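Local coordinates for DUF176 (Nitrosomonas europaea, PDB 2OMO), which is a dimeric putative antibiotic biosynthesis monooxygenase that probably acts as an oxidoreductase on a substrate not yet known, at residues E38-A43 with T70-Y75; R45-Q50 with T90-T95. All coordinates share one frame; numbering follows the deposited sequence. Where two conformers were deposited one is given.

Contact 1 of 2, residues E38-A43 with T70-Y75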
loop_
_atom_site.group_PDB
_atom_site.type_symbol
_atom_site.label_atom_id
_atom_site.label_comp_id
_atom_site.label_asym_id
_atom_site.label_seq_id
_atom_site.Cartn_x
_atom_site.Cartn_y
_atom_site.Cartn_z
ATOM N N GLU A 38 -7.563 3.742 -19.792
ATOM C CA GLU A 38 -8.801 2.909 -19.687
ATOM C C GLU A 38 -8.435 1.483 -20.043
ATOM O O GLU A 38 -8.892 0.553 -19.400
ATOM C CB GLU A 38 -9.949 3.432 -20.563
ATOM C CG GLU A 38 -10.279 4.932 -20.317
ATOM C CD GLU A 38 -10.194 5.313 -18.860
ATOM O OE1 GLU A 38 -11.018 4.805 -18.072
ATOM O OE2 GLU A 38 -9.290 6.131 -18.491
ATOM N N ALA A 39 -7.580 1.323 -21.061
ATOM C CA ALA A 39 -7.135 0.006 -21.478
ATOM C C ALA A 39 -6.393 -0.657 -20.308
ATOM O O ALA A 39 -6.605 -1.843 -19.998
ATOM C CB ALA A 39 -6.233 0.108 -22.707
ATOM N N PHE A 40 -5.540 0.122 -19.649
ATOM C CA PHE A 40 -4.765 -0.434 -18.551
ATOM C C PHE A 40 -5.661 -0.836 -17.366
ATOM O O PHE A 40 -5.454 -1.928 -16.792
ATOM C CB PHE A 40 -3.703 0.541 -18.086
ATOM C CG PHE A 40 -2.886 0.032 -16.901
ATOM C CD1 PHE A 40 -1.839 -0.853 -17.117
ATOM C CD2 PHE A 40 -3.152 0.468 -15.608
ATOM C CE1 PHE A 40 -1.026 -1.309 -16.038
ATOM C CE2 PHE A 40 -2.365 0.016 -14.536
ATOM C CZ PHE A 40 -1.317 -0.883 -14.764
ATOM N N LYS A 41 -6.668 -0.004 -17.035
ATOM C CA LYS A 41 -7.619 -0.327 -15.963
ATOM C C LYS A 41 -8.352 -1.620 -16.224
ATOM O O LYS A 41 -8.554 -2.440 -15.325
ATOM C CB LYS A 41 -8.641 0.805 -15.734
ATOM C CG LYS A 41 -7.973 2.093 -15.243
ATOM C CD LYS A 41 -8.979 3.184 -14.832
ATOM C CE LYS A 41 -10.107 3.386 -15.776
ATOM N NZ LYS A 41 -10.917 4.555 -15.317
ATOM N N GLU A 42 -8.752 -1.815 -17.483
ATOM C CA GLU A 42 -9.557 -2.974 -17.810
ATOM C C GLU A 42 -8.719 -4.257 -17.688
ATOM O O GLU A 42 -9.181 -5.266 -17.173
ATOM C CB GLU A 42 -10.126 -2.783 -19.225
ATOM C CG GLU A 42 -10.706 -3.996 -19.908
ATOM C CD GLU A 42 -11.275 -3.563 -21.288
ATOM O OE1 GLU A 42 -10.505 -2.973 -22.091
ATOM O OE2 GLU A 42 -12.475 -3.774 -21.525
ATOM N N ALA A 43 -7.500 -4.208 -18.209
ATOM C CA ALA A 43 -6.576 -5.342 -18.140
ATOM C C ALA A 43 -6.241 -5.649 -16.673
ATOM O O ALA A 43 -6.193 -6.815 -16.271
ATOM C CB ALA A 43 -5.302 -5.050 -18.961
ATOM N N THR A 70 -2.688 8.931 -15.016
ATOM C CA THR A 70 -1.784 8.005 -15.717
ATOM C C THR A 70 -0.917 7.215 -14.717
ATOM O O THR A 70 -0.152 6.343 -15.114
ATOM C CB THR A 70 -0.878 8.697 -16.783
ATOM O OG1 THR A 70 0.023 9.599 -16.119
ATOM C CG2 THR A 70 -1.745 9.420 -17.873
ATOM N N ARG A 71 -1.049 7.535 -13.429
ATOM C CA ARG A 71 -0.222 6.925 -12.414
ATOM C C ARG A 71 -1.039 5.950 -11.612
ATOM O O ARG A 71 -2.077 6.315 -11.042
ATOM C CB ARG A 71 0.464 7.959 -11.515
ATOM C CG ARG A 71 1.241 9.043 -12.295
ATOM C CD ARG A 71 2.051 8.401 -13.328
ATOM N NE ARG A 71 2.844 9.349 -14.097
ATOM C CZ ARG A 71 4.089 9.644 -13.774
ATOM N NH1 ARG A 71 4.610 9.073 -12.704
ATOM N NH2 ARG A 71 4.801 10.494 -14.505
ATOM N N PHE A 72 -0.593 4.698 -11.632
ATOM C CA PHE A 72 -1.284 3.622 -10.889
ATOM C C PHE A 72 -0.395 2.928 -9.891
ATOM O O PHE A 72 0.844 2.873 -10.051
ATOM C CB PHE A 72 -1.823 2.547 -11.864
ATOM C CG PHE A 72 -2.874 3.071 -12.805
ATOM C CD1 PHE A 72 -4.231 2.958 -12.473
ATOM C CD2 PHE A 72 -2.509 3.740 -13.995
ATOM C CE1 PHE A 72 -5.236 3.473 -13.369
ATOM C CE2 PHE A 72 -3.495 4.244 -14.895
ATOM C CZ PHE A 72 -4.867 4.104 -14.561
ATOM N N VAL A 73 -1.034 2.318 -8.905
ATOM C CA VAL A 73 -0.324 1.434 -7.936
ATOM C C VAL A 73 -1.095 0.115 -7.824
ATOM O O VAL A 73 -2.343 0.130 -7.708
ATOM C CB VAL A 73 -0.250 2.074 -6.543
ATOM C CG1 VAL A 73 0.049 0.996 -5.423
ATOM C CG2 VAL A 73 0.782 3.208 -6.528
ATOM N N LEU A 74 -0.383 -1.010 -7.906
ATOM C CA LEU A 74 -0.921 -2.301 -7.492
ATOM C C LEU A 74 -0.302 -2.633 -6.123
ATOM O O LEU A 74 0.907 -2.786 -6.002
ATOM C CB LEU A 74 -0.557 -3.429 -8.484
ATOM C CG LEU A 74 -1.106 -3.219 -9.925
ATOM C CD1 LEU A 74 -0.226 -2.252 -10.747
ATOM C CD2 LEU A 74 -1.310 -4.564 -10.715
ATOM N N TYR A 75 -1.159 -2.774 -5.122
ATOM C CA TYR A 75 -0.746 -3.068 -3.767
ATOM C C TYR A 75 -1.014 -4.556 -3.530
ATOM O O TYR A 75 -2.146 -4.969 -3.244
ATOM C CB TYR A 75 -1.511 -2.159 -2.801
ATOM C CG TYR A 75 -1.176 -2.335 -1.344
ATOM C CD1 TYR A 75 -0.039 -1.720 -0.777
ATOM C CD2 TYR A 75 -1.973 -3.107 -0.534
ATOM C CE1 TYR A 75 0.267 -1.892 0.564
ATOM C CE2 TYR A 75 -1.670 -3.298 0.823
ATOM C CZ TYR A 75 -0.531 -2.680 1.361
ATOM O OH TYR A 75 -0.196 -2.796 2.703
#
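Two phenylalanines carry most of the contact between 38-43 and 70-75. The ring of Phe40 lays its CD2-CE2 side over one face of the Phe72 ring, with CD2 3.6 Å above the plane and close to its centre, and CE2 3.5 Å from Phe72 CG. The planes are inclined at 51° and the centroids lie 4.9 Å apart, an oblique aromatic pair. The two side chains run past each other in opposite directions, Phe40 reaching out from the helix and Phe72 back from the strand. Phe40 gets there because CG stands anti to the backbone N (chi1 178°), which sends the ring off the helix toward the sheet.

Aliphatic contacts frame this pair. Lys41 crosses Phe72 at about a right angle, its CG 3.6 Å from Phe72 CE1, so the methylene part of the lysine packs against the far end of the ring. More loosely, Leu74 CD1 sits at the edge of the Phe40 ring, 4.4 Å from CZ.

The arrangement is that of a ferredoxin-like alpha+beta fold, in which helix 37-51 packs on one face of an antiparallel sheet. The helix segment runs nearly parallel to strand 71-75, at 10°, with their axes 10.8 Å apart. Val100 and Met104 add to the apolar surroundings of Phe40, and Leu116 of the second subunit packs on both Lys41 and Phe72.

Polar interactions do not cross between the segments. Backbone hydrogen bonds instead tie Phe72 to Ala30 and Leu74 to Val28 on strand 24-31, within the sheet.

Contact 2 of 2, residues R45-Q50 with T90-T95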
loop_
_atom_site.group_PDB
_atom_site.type_symbol
_atom_site.label_atom_id
_atom_site.label_comp_id
_atom_site.label_asym_id
_atom_site.label_seq_id
_atom_site.Cartn_x
_atom_site.Cartn_y
_atom_site.Cartn_z
ATOM N N ARG A 45 -8.117 -4.968 -14.071
ATOM C CA ARG A 45 -9.328 -5.496 -13.423
ATOM C C ARG A 45 -9.293 -7.029 -13.445
ATOM O O ARG A 45 -9.579 -7.694 -12.443
ATOM C CB ARG A 45 -10.596 -4.972 -14.139
ATOM C CG ARG A 45 -11.920 -5.478 -13.547
ATOM C CD ARG A 45 -13.122 -4.993 -14.376
ATOM N NE ARG A 45 -14.142 -6.024 -14.543
ATOM C CZ ARG A 45 -14.564 -6.495 -15.720
ATOM N NH1 ARG A 45 -15.501 -7.431 -15.769
ATOM N NH2 ARG A 45 -14.055 -6.030 -16.858
HETATM N N MSE A 46 -8.963 -7.583 -14.615
HETATM C CA MSE A 46 -8.927 -9.015 -14.817
HETATM C C MSE A 46 -7.883 -9.656 -13.927
HETATM O O MSE A 46 -8.124 -10.724 -13.333
HETATM C CB MSE A 46 -8.606 -9.316 -16.285
HETATM C CG MSE A 46 -9.443 -8.493 -17.228
HETATM SE SE MSE A 46 -11.256 -9.159 -17.304
HETATM C CE MSE A 46 -12.094 -8.254 -15.815
ATOM N N ASN A 47 -6.708 -9.028 -13.862
ATOM C CA ASN A 47 -5.623 -9.479 -12.973
ATOM C C ASN A 47 -6.096 -9.489 -11.494
ATOM O O ASN A 47 -5.974 -10.495 -10.799
ATOM C CB ASN A 47 -4.416 -8.541 -13.191
ATOM C CG ASN A 47 -3.124 -9.003 -12.469
ATOM O OD1 ASN A 47 -3.098 -10.030 -11.836
ATOM N ND2 ASN A 47 -2.050 -8.202 -12.586
ATOM N N HIS A 48 -6.690 -8.379 -11.050
ATOM C CA HIS A 48 -7.232 -8.230 -9.691
ATOM C C HIS A 48 -8.245 -9.348 -9.369
ATOM O O HIS A 48 -8.132 -9.994 -8.332
ATOM C CB HIS A 48 -7.948 -6.888 -9.544
ATOM C CG HIS A 48 -8.845 -6.807 -8.335
ATOM N ND1 HIS A 48 -8.364 -6.518 -7.068
ATOM C CD2 HIS A 48 -10.184 -6.977 -8.204
ATOM C CE1 HIS A 48 -9.379 -6.500 -6.214
ATOM N NE2 HIS A 48 -10.491 -6.788 -6.876
ATOM N N GLU A 49 -9.221 -9.555 -10.262
ATOM C CA GLU A 49 -10.330 -10.509 -10.041
ATOM C C GLU A 49 -9.820 -11.913 -9.811
ATOM O O GLU A 49 -10.375 -12.631 -9.001
ATOM C CB GLU A 49 -11.339 -10.479 -11.203
ATOM C CG GLU A 49 -12.139 -9.153 -11.232
ATOM C CD GLU A 49 -13.134 -9.043 -12.384
ATOM O OE1 GLU A 49 -13.180 -9.933 -13.257
ATOM O OE2 GLU A 49 -13.884 -8.041 -12.402
ATOM N N GLN A 50 -8.758 -12.299 -10.509
ATOM C CA GLN A 50 -8.180 -13.615 -10.345
ATOM C C GLN A 50 -7.209 -13.639 -9.158
ATOM O O GLN A 50 -7.087 -14.635 -8.476
ATOM C CB GLN A 50 -7.459 -14.063 -11.619
ATOM C CG GLN A 50 -8.395 -14.316 -12.814
ATOM C CD GLN A 50 -9.524 -15.269 -12.464
ATOM O OE1 GLN A 50 -9.299 -16.354 -11.905
ATOM N NE2 GLN A 50 -10.757 -14.870 -12.789
ATOM N N THR A 90 1.086 -17.531 -12.517
ATOM C CA THR A 90 -0.305 -17.694 -12.917
ATOM C C THR A 90 -0.519 -17.207 -14.356
ATOM O O THR A 90 0.213 -16.302 -14.839
ATOM C CB THR A 90 -1.274 -16.980 -11.932
ATOM O OG1 THR A 90 -1.173 -15.563 -12.099
ATOM C CG2 THR A 90 -0.929 -17.329 -10.491
ATOM N N ALA A 91 -1.492 -17.827 -15.043
ATOM C CA ALA A 91 -1.854 -17.409 -16.408
ATOM C C ALA A 91 -2.309 -15.930 -16.455
ATOM O O ALA A 91 -1.943 -15.191 -17.371
ATOM C CB ALA A 91 -2.925 -18.301 -16.982
ATOM N N HIS A 92 -3.087 -15.513 -15.452
ATOM C CA HIS A 92 -3.650 -14.150 -15.428
ATOM C C HIS A 92 -2.554 -13.122 -15.238
ATOM O O HIS A 92 -2.594 -12.067 -15.877
ATOM C CB HIS A 92 -4.796 -13.977 -14.414
ATOM C CG HIS A 92 -4.409 -14.238 -12.989
ATOM N ND1 HIS A 92 -4.459 -15.492 -12.407
ATOM C CD2 HIS A 92 -4.037 -13.384 -12.009
ATOM C CE1 HIS A 92 -4.110 -15.397 -11.135
ATOM N NE2 HIS A 92 -3.836 -14.132 -10.873
ATOM N N TYR A 93 -1.542 -13.438 -14.416
ATOM C CA TYR A 93 -0.370 -12.560 -14.376
ATOM C C TYR A 93 0.327 -12.429 -15.736
ATOM O O TYR A 93 0.625 -11.333 -16.203
ATOM C CB TYR A 93 0.652 -12.990 -13.307
ATOM C CG TYR A 93 1.958 -12.222 -13.468
ATOM C CD1 TYR A 93 2.032 -10.850 -13.174
ATOM C CD2 TYR A 93 3.099 -12.851 -13.976
ATOM C CE1 TYR A 93 3.235 -10.144 -13.350
ATOM C CE2 TYR A 93 4.291 -12.169 -14.152
ATOM C CZ TYR A 93 4.350 -10.820 -13.838
ATOM O OH TYR A 93 5.539 -10.188 -14.040
ATOM N N LEU A 94 0.643 -13.574 -16.326
ATOM C CA LEU A 94 1.366 -13.636 -17.591
ATOM C C LEU A 94 0.596 -12.925 -18.692
ATOM O O LEU A 94 1.192 -12.190 -19.493
ATOM C CB LEU A 94 1.669 -15.103 -17.966
ATOM C CG LEU A 94 2.607 -15.821 -16.947
ATOM C CD1 LEU A 94 2.594 -17.346 -17.152
ATOM C CD2 LEU A 94 4.054 -15.281 -16.901
ATOM N N THR A 95 -0.722 -13.126 -18.722
ATOM C CA THR A 95 -1.603 -12.408 -19.641
ATOM C C THR A 95 -1.534 -10.881 -19.448
ATOM O O THR A 95 -1.372 -10.132 -20.407
ATOM C CB THR A 95 -3.061 -12.913 -19.505
ATOM O OG1 THR A 95 -3.126 -14.281 -19.948
ATOM C CG2 THR A 95 -4.020 -12.062 -20.338
#
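His92 turns its imidazole ring flat against Gln50, where helix 37-51 packs beside helix 91-100 on the same side of the ferredoxin-like sheet. Gln50 CB stands 3.3 Å from the ring centroid and only 10° off the ring normal, a CH-pi contact made by the root of the glutamine. The chain then bends at chi2 and carries the amide away. On the opposite face lies Thr90 OG1, 3.1 Å above the plane, so the imidazole is sandwiched between a methylene and a hydroxyl oxygen. With chi1 at 61°, His92 CG lies between the backbone N and the carbonyl carbon, and the ring is held alongside the start of its own helix.

Asn47 approaches from another direction. Its OD1 lies in the plane of the imidazole, 3.5 Å from CD2, its chain set roughly perpendicular to that of His92. His92 NE2 hydrogen-bonds to Glu54 OE2 and Ser51 OG, which probably hold the ring in this rotation. Thr90 is also the N-cap of helix 91-100: its OG1 accepts from Tyr93 N at 3.2 Å, with an N-H...O angle of 158°.

How the contacts relate
From the N terminus, strand 24-31 leads into helix 37-51, which supplies the first segment of both contacts: 38-43 near its start, then 45-50 toward its end. The chain continues through strand 57-65 and turns into strand 71-78, where contact 1 closes its loop. After helix 81-87, the beginning of helix 91-100 closes contact 2. The segments alternate, so the two loops cross rather than nest. Contact 1 ties helix to sheet and contact 2 ties helix to helix, their centres about 13 Å apart. They meet where Leu74 CD2 packs 4.2 Å from Asn47 ND2, and residues of both also touch the second subunit.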